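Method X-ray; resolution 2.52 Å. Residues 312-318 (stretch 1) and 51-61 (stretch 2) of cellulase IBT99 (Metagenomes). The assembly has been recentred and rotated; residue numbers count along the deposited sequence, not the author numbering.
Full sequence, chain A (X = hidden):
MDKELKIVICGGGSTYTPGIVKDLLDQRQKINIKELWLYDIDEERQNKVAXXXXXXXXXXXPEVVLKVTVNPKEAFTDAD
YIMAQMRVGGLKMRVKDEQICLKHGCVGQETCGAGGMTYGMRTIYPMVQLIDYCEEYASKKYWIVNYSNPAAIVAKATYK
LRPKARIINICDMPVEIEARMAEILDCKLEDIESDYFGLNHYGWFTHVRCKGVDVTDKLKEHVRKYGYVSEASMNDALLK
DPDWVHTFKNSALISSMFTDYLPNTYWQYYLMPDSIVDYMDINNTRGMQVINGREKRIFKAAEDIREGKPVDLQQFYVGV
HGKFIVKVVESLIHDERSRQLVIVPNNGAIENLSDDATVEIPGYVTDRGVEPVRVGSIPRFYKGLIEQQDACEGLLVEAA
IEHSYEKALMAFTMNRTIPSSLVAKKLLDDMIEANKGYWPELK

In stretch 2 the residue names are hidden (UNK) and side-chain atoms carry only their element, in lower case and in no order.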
# COMPACT_ATOMS: atom_id res chain seq x y z
N ASP A 312 -11.64 38.33 40.66
CA ASP A 312 -10.51 37.41 40.78
C ASP A 312 -10.19 36.86 39.39
O ASP A 312 -10.89 35.99 38.88
CB ASP A 312 -10.83 36.29 41.76
CG ASP A 312 -9.75 35.24 41.83
OD1 ASP A 312 -8.59 35.60 42.15
OD2 ASP A 312 -10.04 34.06 41.56
N LEU A 313 -9.12 37.37 38.79
CA LEU A 313 -8.74 36.97 37.44
C LEU A 313 -8.02 35.63 37.39
O LEU A 313 -7.91 35.05 36.31
CB LEU A 313 -7.85 38.04 36.80
CG LEU A 313 -8.54 39.35 36.42
CD1 LEU A 313 -7.57 40.30 35.74
CD2 LEU A 313 -9.75 39.09 35.53
N GLN A 314 -7.55 35.11 38.53
CA GLN A 314 -6.90 33.80 38.52
C GLN A 314 -7.88 32.65 38.35
O GLN A 314 -7.44 31.50 38.26
CB GLN A 314 -6.08 33.60 39.79
CG GLN A 314 -6.89 33.16 41.00
CD GLN A 314 -6.02 32.73 42.16
OE1 GLN A 314 -5.87 33.47 43.14
NE2 GLN A 314 -5.44 31.54 42.07
N GLN A 315 -9.19 32.94 38.33
CA GLN A 315 -10.17 31.90 38.03
C GLN A 315 -9.89 31.25 36.68
O GLN A 315 -9.93 30.02 36.55
CB GLN A 315 -11.58 32.49 38.04
CG GLN A 315 -12.18 32.73 39.41
CD GLN A 315 -13.60 33.25 39.32
OE1 GLN A 315 -13.84 34.39 38.89
NE2 GLN A 315 -14.56 32.42 39.71
N PHE A 316 -9.60 32.06 35.67
CA PHE A 316 -9.46 31.60 34.30
C PHE A 316 -8.02 31.33 33.90
O PHE A 316 -7.77 31.00 32.73
CB PHE A 316 -10.09 32.63 33.35
CG PHE A 316 -11.26 33.36 33.93
CD1 PHE A 316 -12.49 32.73 34.05
CD2 PHE A 316 -11.14 34.67 34.37
CE1 PHE A 316 -13.58 33.40 34.60
CE2 PHE A 316 -12.22 35.34 34.91
CZ PHE A 316 -13.44 34.71 35.03
N TYR A 317 -7.07 31.45 34.82
CA TYR A 317 -5.66 31.22 34.53
C TYR A 317 -5.22 29.80 34.86
O TYR A 317 -4.05 29.57 35.17
CB TYR A 317 -4.78 32.22 35.30
CG TYR A 317 -5.05 33.69 35.00
CD1 TYR A 317 -5.82 34.08 33.91
CD2 TYR A 317 -4.52 34.68 35.82
CE1 TYR A 317 -6.06 35.41 33.64
CE2 TYR A 317 -4.76 36.02 35.56
CZ TYR A 317 -5.52 36.38 34.47
OH TYR A 317 -5.75 37.71 34.22
N VAL A 318 -6.13 28.84 34.78
CA VAL A 318 -5.85 27.46 35.17
C VAL A 318 -5.82 26.58 33.94
O VAL A 318 -6.47 26.86 32.93
CB VAL A 318 -6.88 26.94 36.20
CG1 VAL A 318 -6.79 27.75 37.49
CG2 VAL A 318 -8.28 27.00 35.62
N UNK A 51 -14.91 42.67 28.50
CA UNK A 51 -14.71 43.39 29.75
C UNK A 51 -13.65 42.72 30.62
O UNK A 51 -12.83 43.39 31.26
c UNK A 51 -17.15 44.27 29.82
c UNK A 51 -18.49 43.95 30.47
c UNK A 51 -16.03 43.50 30.51
c UNK A 51 -16.89 45.77 29.86
N UNK A 52 -13.65 41.38 30.64
CA UNK A 52 -12.64 40.66 31.41
C UNK A 52 -11.30 40.71 30.71
O UNK A 52 -10.25 40.83 31.35
c UNK A 52 -15.10 37.79 32.25
c UNK A 52 -12.22 38.53 32.69
c UNK A 52 -14.56 39.18 32.09
c UNK A 52 -13.10 39.21 31.65
N UNK A 53 -11.30 40.63 29.37
CA UNK A 53 -10.05 40.69 28.62
C UNK A 53 -9.37 42.04 28.84
O UNK A 53 -8.14 42.11 28.98
c UNK A 53 -10.95 39.06 26.94
c UNK A 53 -9.02 40.52 26.33
c UNK A 53 -10.31 40.43 27.13
N UNK A 54 -10.15 43.12 28.88
CA UNK A 54 -9.59 44.43 29.19
C UNK A 54 -9.03 44.45 30.61
O UNK A 54 -7.99 45.07 30.87
c UNK A 54 -12.80 46.73 26.05
n UNK A 54 -14.06 47.53 25.96
c UNK A 54 -11.08 45.72 27.57
c UNK A 54 -12.30 46.62 27.48
c UNK A 54 -10.64 45.52 29.01
N UNK A 55 -9.71 43.78 31.55
CA UNK A 55 -9.21 43.71 32.91
C UNK A 55 -7.95 42.85 33.00
O UNK A 55 -7.07 43.13 33.82
o UNK A 55 -9.92 45.76 36.35
c UNK A 55 -10.29 43.17 33.84
o UNK A 55 -11.27 45.66 34.62
c UNK A 55 -10.19 43.64 35.28
c UNK A 55 -10.48 45.13 35.43
N UNK A 56 -7.86 41.81 32.17
CA UNK A 56 -6.64 41.01 32.12
C UNK A 56 -5.50 41.81 31.50
O UNK A 56 -4.36 41.77 31.98
c UNK A 56 -5.59 38.94 31.15
c UNK A 56 -6.89 39.70 31.36
c UNK A 56 -7.90 38.83 32.10
N UNK A 57 -5.80 42.54 30.42
CA UNK A 57 -4.79 43.40 29.81
C UNK A 57 -4.35 44.48 30.79
O UNK A 57 -3.16 44.81 30.88
c UNK A 57 -5.33 44.00 28.50
c UNK A 57 -5.45 42.92 27.42
c UNK A 57 -5.99 43.42 26.10
c UNK A 57 -4.46 45.15 28.02
N UNK A 58 -5.30 45.04 31.54
CA UNK A 58 -4.96 46.08 32.51
C UNK A 58 -4.11 45.54 33.66
O UNK A 58 -3.46 46.33 34.35
c UNK A 58 -5.32 50.38 33.52
n UNK A 58 -6.63 50.92 33.09
c UNK A 58 -6.25 46.70 33.06
c UNK A 58 -6.05 48.00 33.82
c UNK A 58 -5.13 48.95 33.07
N UNK A 59 -4.08 44.23 33.86
CA UNK A 59 -3.35 43.63 34.97
C UNK A 59 -1.98 43.10 34.57
O UNK A 59 -1.02 43.26 35.33
c UNK A 59 -3.59 42.07 36.92
o UNK A 59 -5.53 42.92 35.77
c UNK A 59 -4.17 42.48 35.58
N UNK A 60 -1.85 42.49 33.39
CA UNK A 60 -0.60 41.87 32.98
C UNK A 60 0.22 42.73 32.03
O UNK A 60 1.45 42.79 32.17
o UNK A 60 -2.00 39.62 35.50
c UNK A 60 -1.21 39.41 34.56
c UNK A 60 -1.73 39.57 33.14
c UNK A 60 -0.88 40.52 32.31
o UNK A 60 -0.02 39.07 34.72
N UNK A 61 -0.41 43.40 31.07
CA UNK A 61 0.31 44.21 30.10
C UNK A 61 -0.59 45.31 29.55
O UNK A 61 -1.29 45.10 28.56
c UNK A 61 0.84 43.34 28.96

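Position 51 carries four carbons, forked at the second, and makes no contact with stretch 1. A fork one carbon beyond CB marks Leu-51, which opens this part of the helix without joining the contact.

Position 52 also has four carbons, but the fork is at CB and one arm is two carbons long: Ile-52. Its CB points toward stretch 1, and the short arm, CG2, lies 3.8 Å from Leu-313 CD2 and 3.9 Å from Phe-316 CE2. A buried, branched aliphatic suits a place beside both a leucine and an aromatic ring, because it can meet both with one methyl.

At position 53 one carbon carries two others, the compact fork of Val-53. It points away from stretch 1 and is buried elsewhere in the structure, as an apolar side chain should be.

Position 54 shows four carbons in a row ending in nitrogen, so it is Lys-54. Its chain is nearly fully extended; it does not reach stretch 1, and an exposed site suits a charged side chain.

Position 55 has three carbons, the third bearing two oxygens: Glu-55. Its CB points toward stretch 1, yet the end leads away; CG lies 4.3 Å from Leu-313 CD1, so the aliphatic stem borders the leucine while the carboxylate avoids it.

Position 56 has one carbon carrying two more, with no oxygen: Val-56. Although its CB points sideways, CG2 comes within 3.9 Å of Leu-313 CD2 and 3.2 Å of Tyr-317 OH, at the edge of the tyrosine ring. A short side chain is apt here, since the backbone itself is close: the CA of Val-56 is 3.8 Å from Leu-313 CD1.

Position 57 repeats the pattern of four carbons forked at CB with one longer arm, giving Ile-57. It points away from stretch 1, like Val-53 one turn earlier, and is likewise buried.

At position 58, four carbons in a row again end in nitrogen. This is Lys-58, its end leading away from stretch 1; the exposed site suits its charge.

Position 59 has one carbon carrying one oxygen and one carbon: Thr-59. The hydroxyl turns back on the helix, where OG1 donates a very short hydrogen bond of 2.5 Å to the backbone O of Glu-55. The same OG1 lies 3.3 Å from Leu-313 CD1, a packing contact made while its proton is engaged within the helix.

Position 60 ends three carbons with two oxygens, hence Glu-60. It points toward stretch 1, but OE1 stays 4.4 Å from Tyr-317 OH, too far for a hydrogen bond; partly exposed at the border of the contact, the carboxylate can do without a partner there.

Position 61 has a single side-chain carbon: Ala-61, small and buried, the first residue to leave helical geometry.

The contact works mainly by van der Waals packing, largely apolar, with no hydrogen bond across it. Leu-313 reaches into the helix surface and touches Ile-52, Glu-55, Val-56 and Thr-59, a set with the i, i+3, i+4, i+7 pattern that brings residues to one side of a helix. Phe-316 adds to the packing on Ile-52, and Tyr-317 to that on Val-56.

Stretch 2, residues 51-61: LIVKEVIKTEA
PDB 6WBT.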